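Long-range contact in adenylyl-sulfate kinase 1, chloroplastic (Arabidopsis thaliana, PDB 3UIE), which phosphorylates adenosine 5'-phosphosulfate at the expense of ATP, giving the activated sulfate 3'-phosphoadenylyl sulfate in the chloroplast: residues Ala76-Gly87 and Leu104-Cys115. Numbering follows the deposited sequence.
With ADX (adenosine-5'-phosphosulfate), chain D.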
ATOM      1  N   ALA A  76      12.178   7.169  18.816  1.00 36.95           N
ATOM      2  CA  ALA A  76      13.030   6.429  17.888  1.00 37.20           C
ATOM      3  C   ALA A  76      12.375   5.129  17.432  1.00 37.83           C
ATOM      4  O   ALA A  76      12.441   4.765  16.259  1.00 33.44           O
ATOM      5  CB  ALA A  76      14.394   6.149  18.518  1.00 42.50           C
ATOM      6  N   GLU A  77      11.743   4.422  18.358  1.00 36.29           N
ATOM      7  CA  GLU A  77      11.138   3.136  18.015  1.00 40.68           C
ATOM      8  C   GLU A  77       9.984   3.320  17.032  1.00 42.51           C
ATOM      9  O   GLU A  77       9.704   2.440  16.213  1.00 36.45           O
ATOM     10  CB  GLU A  77      10.655   2.400  19.268  1.00 52.02           C
ATOM     11  CG  GLU A  77      11.614   2.477  20.446  1.00 72.37           C
ATOM     12  CD  GLU A  77      11.588   3.835  21.129  1.00 80.38           C
ATOM     13  OE1 GLU A  77      10.539   4.510  21.062  1.00 93.46           O
ATOM     14  OE2 GLU A  77      12.609   4.230  21.727  1.00 72.89           O
ATOM     15  N   ASP A  78       9.311   4.462  17.123  1.00 36.65           N
ATOM     16  CA  ASP A  78       8.163   4.729  16.268  1.00 35.08           C
ATOM     17  C   ASP A  78       8.618   5.199  14.895  1.00 31.95           C
ATOM     18  O   ASP A  78       7.932   4.961  13.905  1.00 33.29           O
ATOM     19  CB  ASP A  78       7.211   5.740  16.917  1.00 38.32           C
ATOM     20  CG  ASP A  78       6.252   5.090  17.918  1.00 46.15           C
ATOM     21  OD1 ASP A  78       6.481   3.926  18.313  1.00 48.93           O
ATOM     22  OD2 ASP A  78       5.265   5.748  18.311  1.00 45.22           O
ATOM     23  N   ARG A  79       9.772   5.864  14.831  1.00 33.66           N
ATOM     24  CA  ARG A  79      10.377   6.187  13.539  1.00 34.95           C
ATOM     25  C   ARG A  79      10.754   4.900  12.798  1.00 29.42           C
ATOM     26  O   ARG A  79      10.527   4.775  11.596  1.00 30.14           O
ATOM     27  CB  ARG A  79      11.618   7.074  13.697  1.00 32.33           C
ATOM     28  CG  ARG A  79      11.330   8.520  14.092  1.00 37.41           C
ATOM     29  CD  ARG A  79      12.599   9.355  13.974  1.00 38.39           C
ATOM     30  NE  ARG A  79      12.548  10.606  14.724  1.00 46.90           N
ATOM     31  CZ  ARG A  79      12.473  11.815  14.172  1.00 49.23           C
ATOM     32  NH1 ARG A  79      12.422  11.947  12.849  1.00 32.69           N
ATOM     33  NH2 ARG A  79      12.449  12.896  14.949  1.00 43.49           N
ATOM     34  N   ALA A  80      11.331   3.943  13.518  1.00 34.11           N
ATOM     35  CA  ALA A  80      11.687   2.658  12.922  1.00 30.31           C
ATOM     36  C   ALA A  80      10.445   1.922  12.385  1.00 30.78           C
ATOM     37  O   ALA A  80      10.461   1.371  11.278  1.00 29.74           O
ATOM     38  CB  ALA A  80      12.439   1.790  13.929  1.00 34.64           C
ATOM     39  N   GLU A  81       9.367   1.912  13.167  1.00 28.90           N
ATOM     40  CA  GLU A  81       8.123   1.275  12.739  1.00 30.56           C
ATOM     41  C   GLU A  81       7.503   2.018  11.553  1.00 30.26           C
ATOM     42  O   GLU A  81       6.993   1.401  10.621  1.00 28.92           O
ATOM     43  CB  GLU A  81       7.125   1.196  13.903  1.00 27.64           C
ATOM     44  CG  GLU A  81       5.796   0.551  13.543  1.00 28.09           C
ATOM     45  CD  GLU A  81       5.918  -0.917  13.169  1.00 31.95           C
ATOM     46  OE1 GLU A  81       7.034  -1.488  13.213  1.00 34.35           O
ATOM     47  OE2 GLU A  81       4.871  -1.501  12.831  1.00 35.41           O
ATOM     48  N   ASN A  82       7.562   3.344  11.594  1.00 27.55           N
ATOM     49  CA  ASN A  82       7.090   4.170  10.490  1.00 27.24           C
ATOM     50  C   ASN A  82       7.793   3.768   9.190  1.00 34.04           C
ATOM     51  O   ASN A  82       7.156   3.526   8.173  1.00 27.83           O
ATOM     52  CB  ASN A  82       7.370   5.646  10.802  1.00 27.11           C
ATOM     53  CG  ASN A  82       6.860   6.584   9.727  1.00 28.65           C
ATOM     54  OD1 ASN A  82       5.711   6.489   9.292  1.00 30.09           O
ATOM     55  ND2 ASN A  82       7.713   7.500   9.297  1.00 28.38           N
ATOM     56  N   ILE A  83       9.121   3.704   9.244  1.00 28.59           N
ATOM     57  CA  ILE A  83       9.942   3.353   8.087  1.00 23.88           C
ATOM     58  C   ILE A  83       9.648   1.922   7.659  1.00 22.60           C
ATOM     59  O   ILE A  83       9.512   1.624   6.468  1.00 24.54           O
ATOM     60  CB  ILE A  83      11.456   3.490   8.428  1.00 27.05           C
ATOM     61  CG1 ILE A  83      11.812   4.955   8.704  1.00 32.82           C
ATOM     62  CG2 ILE A  83      12.322   2.882   7.321  1.00 29.26           C
ATOM     63  CD1 ILE A  83      13.151   5.136   9.472  1.00 29.50           C
ATOM     64  N   ARG A  84       9.573   1.026   8.634  1.00 24.43           N
ATOM     65  CA  ARG A  84       9.318  -0.373   8.335  1.00 28.19           C
ATOM     66  C   ARG A  84       8.010  -0.538   7.564  1.00 28.42           C
ATOM     67  O   ARG A  84       7.974  -1.217   6.540  1.00 24.49           O
ATOM     68  CB  ARG A  84       9.250  -1.205   9.615  1.00 30.07           C
ATOM     69  CG  ARG A  84       9.061  -2.683   9.340  1.00 29.95           C
ATOM     70  CD  ARG A  84       8.684  -3.465  10.589  1.00 27.74           C
ATOM     71  NE  ARG A  84       7.296  -3.258  11.006  1.00 25.57           N
ATOM     72  CZ  ARG A  84       6.247  -3.916  10.511  1.00 31.61           C
ATOM     73  NH1 ARG A  84       6.410  -4.823   9.552  1.00 27.28           N
ATOM     74  NH2 ARG A  84       5.026  -3.661  10.970  1.00 31.12           N
ATOM     75  N   ARG A  85       6.936   0.068   8.060  1.00 23.74           N
ATOM     76  CA  ARG A  85       5.633  -0.081   7.407  1.00 30.57           C
ATOM     77  C   ARG A  85       5.656   0.543   6.021  1.00 30.76           C
ATOM     78  O   ARG A  85       5.120  -0.026   5.072  1.00 26.19           O
ATOM     79  CB  ARG A  85       4.510   0.553   8.229  1.00 28.59           C
ATOM     80  CG  ARG A  85       4.213  -0.138   9.548  1.00 29.71           C
ATOM     81  CD  ARG A  85       3.035   0.565  10.231  1.00 31.50           C
ATOM     82  NE  ARG A  85       2.875   0.176  11.626  1.00 32.34           N
ATOM     83  CZ  ARG A  85       2.041   0.778  12.466  1.00 31.32           C
ATOM     84  NH1 ARG A  85       1.291   1.794  12.048  1.00 29.28           N
ATOM     85  NH2 ARG A  85       1.961   0.370  13.725  1.00 33.97           N
ATOM     86  N   VAL A  86       6.274   1.715   5.897  1.00 25.17           N
ATOM     87  CA  VAL A  86       6.360   2.347   4.584  1.00 28.21           C
ATOM     88  C   VAL A  86       7.135   1.476   3.592  1.00 23.63           C
ATOM     89  O   VAL A  86       6.733   1.354   2.435  1.00 26.07           O
ATOM     90  CB  VAL A  86       6.928   3.782   4.639  1.00 30.21           C
ATOM     91  CG1 VAL A  86       7.196   4.297   3.239  1.00 23.17           C
ATOM     92  CG2 VAL A  86       5.948   4.700   5.354  1.00 29.49           C
ATOM     93  N   GLY A  87       8.226   0.861   4.043  1.00 23.93           N
ATOM     94  CA  GLY A  87       8.973  -0.074   3.203  1.00 25.25           C
ATOM     95  C   GLY A  87       8.112  -1.239   2.719  1.00 25.37           C
ATOM     96  O   GLY A  87       8.183  -1.652   1.560  1.00 24.48           O
ATOM     97  N   LEU A 104      10.326  10.265   3.006  1.00 27.56           N
ATOM     98  CA  LEU A 104      10.276  10.266   4.463  1.00 32.87           C
ATOM     99  C   LEU A 104      11.655  10.671   4.933  1.00 24.12           C
ATOM    100  O   LEU A 104      12.644  10.328   4.285  1.00 25.57           O
ATOM    101  CB  LEU A 104      10.049   8.842   4.966  1.00 35.23           C
ATOM    102  CG  LEU A 104       8.734   8.175   5.332  1.00 48.04           C
ATOM    103  CD1 LEU A 104       7.867   7.936   4.108  1.00 45.14           C
ATOM    104  CD2 LEU A 104       9.066   6.857   6.014  1.00 33.83           C
ATOM    105  N   ILE A 105      11.741  11.379   6.059  1.00 23.95           N
ATOM    106  CA  ILE A 105      13.056  11.703   6.622  1.00 26.50           C
ATOM    107  C   ILE A 105      13.888  10.434   6.764  1.00 29.59           C
ATOM    108  O   ILE A 105      15.060  10.403   6.390  1.00 30.05           O
ATOM    109  CB  ILE A 105      12.948  12.434   7.983  1.00 26.00           C
ATOM    110  CG1 ILE A 105      12.259  13.786   7.799  1.00 28.81           C
ATOM    111  CG2 ILE A 105      14.343  12.626   8.605  1.00 26.65           C
ATOM    112  CD1 ILE A 105      12.027  14.549   9.104  1.00 30.95           C
ATOM    113  N   SER A 106      13.257   9.384   7.288  1.00 25.96           N
ATOM    114  CA  SER A 106      13.881   8.061   7.464  1.00 26.72           C
ATOM    115  C   SER A 106      15.345   8.145   7.889  1.00 33.16           C
ATOM    116  O   SER A 106      16.237   7.751   7.146  1.00 27.25           O
ATOM    117  CB  SER A 106      13.715   7.194   6.206  1.00 27.68           C
ATOM    118  OG  SER A 106      14.032   7.906   5.021  1.00 23.28           O
ATOM    119  N   PRO A 107      15.591   8.669   9.100  1.00 27.15           N
ATOM    120  CA  PRO A 107      16.942   9.073   9.514  1.00 27.90           C
ATOM    121  C   PRO A 107      17.907   7.920   9.790  1.00 29.83           C
ATOM    122  O   PRO A 107      19.102   8.132   9.727  1.00 29.17           O
ATOM    123  CB  PRO A 107      16.681   9.871  10.801  1.00 28.44           C
ATOM    124  CG  PRO A 107      15.418   9.277  11.345  1.00 26.78           C
ATOM    125  CD  PRO A 107      14.582   8.945  10.137  1.00 27.98           C
ATOM    126  N   TYR A 108      17.398   6.729  10.088  1.00 27.80           N
ATOM    127  CA  TYR A 108      18.241   5.630  10.547  1.00 35.44           C
ATOM    128  C   TYR A 108      18.650   4.696   9.409  1.00 33.05           C
ATOM    129  O   TYR A 108      17.820   4.151   8.680  1.00 30.28           O
ATOM    130  CB  TYR A 108      17.528   4.851  11.656  1.00 38.81           C
ATOM    131  CG  TYR A 108      16.970   5.737  12.754  1.00 39.24           C
ATOM    132  CD1 TYR A 108      17.669   6.854  13.207  1.00 38.97           C
ATOM    133  CD2 TYR A 108      15.739   5.464  13.325  1.00 34.44           C
ATOM    134  CE1 TYR A 108      17.147   7.665  14.217  1.00 36.77           C
ATOM    135  CE2 TYR A 108      15.211   6.263  14.322  1.00 38.04           C
ATOM    136  CZ  TYR A 108      15.914   7.360  14.764  1.00 44.92           C
ATOM    137  OH  TYR A 108      15.366   8.140  15.761  1.00 42.66           O
ATOM    138  N   ARG A 109      19.954   4.517   9.284  1.00 30.93           N
ATOM    139  CA  ARG A 109      20.564   3.742   8.218  1.00 29.01           C
ATOM    140  C   ARG A 109      20.081   2.292   8.264  1.00 32.06           C
ATOM    141  O   ARG A 109      19.704   1.711   7.246  1.00 29.22           O
ATOM    142  CB  ARG A 109      22.092   3.827   8.410  1.00 30.89           C
ATOM    143  CG  ARG A 109      22.957   3.365   7.272  1.00 39.31           C
ATOM    144  CD  ARG A 109      24.443   3.686   7.575  1.00 39.91           C
ATOM    145  NE  ARG A 109      24.721   5.108   7.433  1.00 37.04           N
ATOM    146  CZ  ARG A 109      25.364   5.861   8.325  1.00 40.51           C
ATOM    147  NH1 ARG A 109      25.817   5.348   9.455  1.00 40.52           N
ATOM    148  NH2 ARG A 109      25.559   7.144   8.078  1.00 27.42           N
ATOM    149  N   THR A 110      20.082   1.713   9.460  1.00 29.45           N
ATOM    150  CA  THR A 110      19.655   0.325   9.635  1.00 27.90           C
ATOM    151  C   THR A 110      18.223   0.115   9.150  1.00 31.61           C
ATOM    152  O   THR A 110      17.895  -0.938   8.588  1.00 31.90           O
ATOM    153  CB  THR A 110      19.782  -0.130  11.112  1.00 36.65           C
ATOM    154  OG1 THR A 110      19.495  -1.531  11.220  1.00 45.89           O
ATOM    155  CG2 THR A 110      18.837   0.660  12.018  1.00 35.04           C
ATOM    156  N   ASP A 111      17.357   1.098   9.375  1.00 29.12           N
ATOM    157  CA  ASP A 111      15.956   0.952   8.975  1.00 29.79           C
ATOM    158  C   ASP A 111      15.761   1.128   7.474  1.00 31.32           C
ATOM    159  O   ASP A 111      14.989   0.393   6.870  1.00 29.29           O
ATOM    160  CB  ASP A 111      15.055   1.893   9.766  1.00 31.60           C
ATOM    161  CG  ASP A 111      15.081   1.598  11.241  1.00 38.45           C
ATOM    162  OD1 ASP A 111      14.956   0.410  11.605  1.00 37.34           O
ATOM    163  OD2 ASP A 111      15.244   2.544  12.035  1.00 41.26           O
ATOM    164  N   ARG A 112      16.459   2.089   6.863  1.00 26.07           N
ATOM    165  CA  ARG A 112      16.415   2.182   5.401  1.00 27.70           C
ATOM    166  C   ARG A 112      17.008   0.933   4.751  1.00 29.42           C
ATOM    167  O   ARG A 112      16.498   0.466   3.736  1.00 27.45           O
ATOM    168  CB  ARG A 112      17.119   3.430   4.865  1.00 26.87           C
ATOM    169  CG  ARG A 112      16.563   4.748   5.363  1.00 23.04           C
ATOM    170  CD  ARG A 112      17.154   5.910   4.535  1.00 22.60           C
ATOM    171  NE  ARG A 112      18.624   5.860   4.510  1.00 24.42           N
ATOM    172  CZ  ARG A 112      19.410   6.475   5.388  1.00 26.39           C
ATOM    173  NH1 ARG A 112      18.881   7.211   6.367  1.00 25.90           N
ATOM    174  NH2 ARG A 112      20.730   6.355   5.290  1.00 26.43           N
ATOM    175  N   ASP A 113      18.095   0.400   5.310  1.00 29.51           N
ATOM    176  CA  ASP A 113      18.704  -0.803   4.739  1.00 28.66           C
ATOM    177  C   ASP A 113      17.762  -1.999   4.795  1.00 27.80           C
ATOM    178  O   ASP A 113      17.764  -2.849   3.897  1.00 27.60           O
ATOM    179  CB  ASP A 113      20.038  -1.145   5.422  1.00 25.55           C
ATOM    180  CG  ASP A 113      21.106  -0.080   5.188  1.00 37.65           C
ATOM    181  OD1 ASP A 113      20.943   0.782   4.286  1.00 32.00           O
ATOM    182  OD2 ASP A 113      22.118  -0.113   5.911  1.00 33.75           O
ATOM    183  N   ALA A 114      16.953  -2.071   5.844  1.00 26.44           N
ATOM    184  CA  ALA A 114      15.994  -3.165   5.956  1.00 32.75           C
ATOM    185  C   ALA A 114      14.904  -3.052   4.886  1.00 34.28           C
ATOM    186  O   ALA A 114      14.447  -4.058   4.358  1.00 31.61           O
ATOM    187  CB  ALA A 114      15.388  -3.216   7.353  1.00 31.56           C
ATOM    188  N   CYS A 115      14.518  -1.828   4.537  1.00 26.28           N
ATOM    189  CA  CYS A 115      13.549  -1.639   3.462  1.00 28.88           C
ATOM    190  C   CYS A 115      14.143  -2.112   2.146  1.00 30.60           C
ATOM    191  O   CYS A 115      13.462  -2.730   1.331  1.00 28.12           O
ATOM    192  CB  CYS A 115      13.136  -0.169   3.337  1.00 27.45           C
ATOM    193  SG  CYS A 115      12.225   0.422   4.754  1.00 29.62           S
TER
HETATM  194  SB  ADX D 401      10.465   9.841   9.983  1.00 28.08           S
HETATM  195  O1B ADX D 401       9.620   9.001  10.784  1.00 30.55           O
HETATM  196  O2B ADX D 401      11.708  10.121  10.738  1.00 29.04           O
HETATM  197  O3B ADX D 401      10.837   9.186   8.713  1.00 24.99           O
HETATM  198  PA  ADX D 401       8.622  11.457   8.673  1.00 30.07           P
HETATM  199  O1A ADX D 401       7.629  10.325   8.663  1.00 28.19           O
HETATM  200  O2A ADX D 401       9.123  11.790   7.276  1.00 30.40           O
HETATM  201  O3A ADX D 401       9.803  11.168   9.706  1.00 29.78           O
HETATM  202  O5' ADX D 401       7.879  12.711   9.276  1.00 33.39           O
HETATM  203  C5' ADX D 401       8.461  13.975   9.168  1.00 39.89           C
HETATM  204  C4' ADX D 401       7.554  15.089   9.235  1.00 45.52           C
HETATM  205  O4' ADX D 401       6.962  15.136  10.529  1.00 37.95           O
HETATM  206  C3' ADX D 401       8.322  16.347   9.047  1.00 39.73           C
HETATM  207  O3' ADX D 401       7.776  17.044   7.971  1.00 43.11           O
HETATM  208  C2' ADX D 401       8.088  17.132  10.189  1.00 57.66           C
HETATM  209  O2' ADX D 401       7.312  18.197   9.753  1.00 75.93           O
HETATM  210  C1' ADX D 401       7.256  16.358  11.135  1.00 47.10           C
HETATM  211  N9  ADX D 401       7.871  16.238  12.430  1.00 37.71           N
HETATM  212  C8  ADX D 401       7.252  16.418  13.620  1.00 40.46           C
HETATM  213  N7  ADX D 401       8.123  16.142  14.608  1.00 37.13           N
HETATM  214  C5  ADX D 401       9.296  15.787  14.043  1.00 34.38           C
HETATM  215  C6  ADX D 401      10.553  15.404  14.551  1.00 45.99           C
HETATM  216  N6  ADX D 401      10.754  15.318  15.963  1.00 42.58           N
HETATM  217  N1  ADX D 401      11.566  15.113  13.698  1.00 51.12           N
HETATM  218  C2  ADX D 401      11.376  15.182  12.370  1.00 50.44           C
HETATM  219  N3  ADX D 401      10.181  15.545  11.850  1.00 43.39           N
HETATM  220  C4  ADX D 401       9.136  15.846  12.652  1.00 34.06           C
HETATM  221  O   HOH W   1      12.752  -0.399  10.580  1.00 39.98           O
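Ile83 fills the middle of the contact between two near-parallel helices, 76-87 and 109-115, their axes 16° apart, in the P-loop kinase fold of APS kinase; residues Leu104-Tyr108, which follow strand 99-103, lead into the second helix. The packing is tight here. Ile83 CD1 rests 3.6 Å from Ser106 CA and also meets CB of Asp111, while CG2, anti to the backbone N, is directed to Cys115 SG at 3.6 Å. Trp29 of strand 26-31 touches both Ile83 and Cys115. The nearest CA atoms of the two helices are those of Gly87 and Cys115, 4.8 Å apart, and Gly87 CA lies against Cys115 SG. Val86 and Leu104 meet methyl to methyl, tip to tip.

Toward the substrate, the two segments share the phosphosulfate. Asn82 ND2 donates to O1B of the sulfate and, weakly, to O1A of the phosphate; Ile105 N donates to O2A of the phosphate and Ser106 N to O3B of the sulfate. Ser106 probably carries the phosphoserine intermediate, as in related enzymes. The extended chain of Arg79 crosses Tyr108 at about a right angle, with CD 3.5 Å from Tyr108 OH, and NH1 donates to sulfate O2B at 2.9 Å. An alanine in place of Arg79 would probably leave O2B without this charged donor and open a gap beside the hydroxyl end of Tyr108. Tyr108 OH itself is hydrogen-bonded to Asp161.

The more open side is lined by Ala76, Ala80 and Asp111. There Ala80 CB lies 3.5 Å from Asp111 OD2, and one water bridges the helices, donating to Ala80 O at 3.0 Å and to Asp111 OD1 at 2.6 Å.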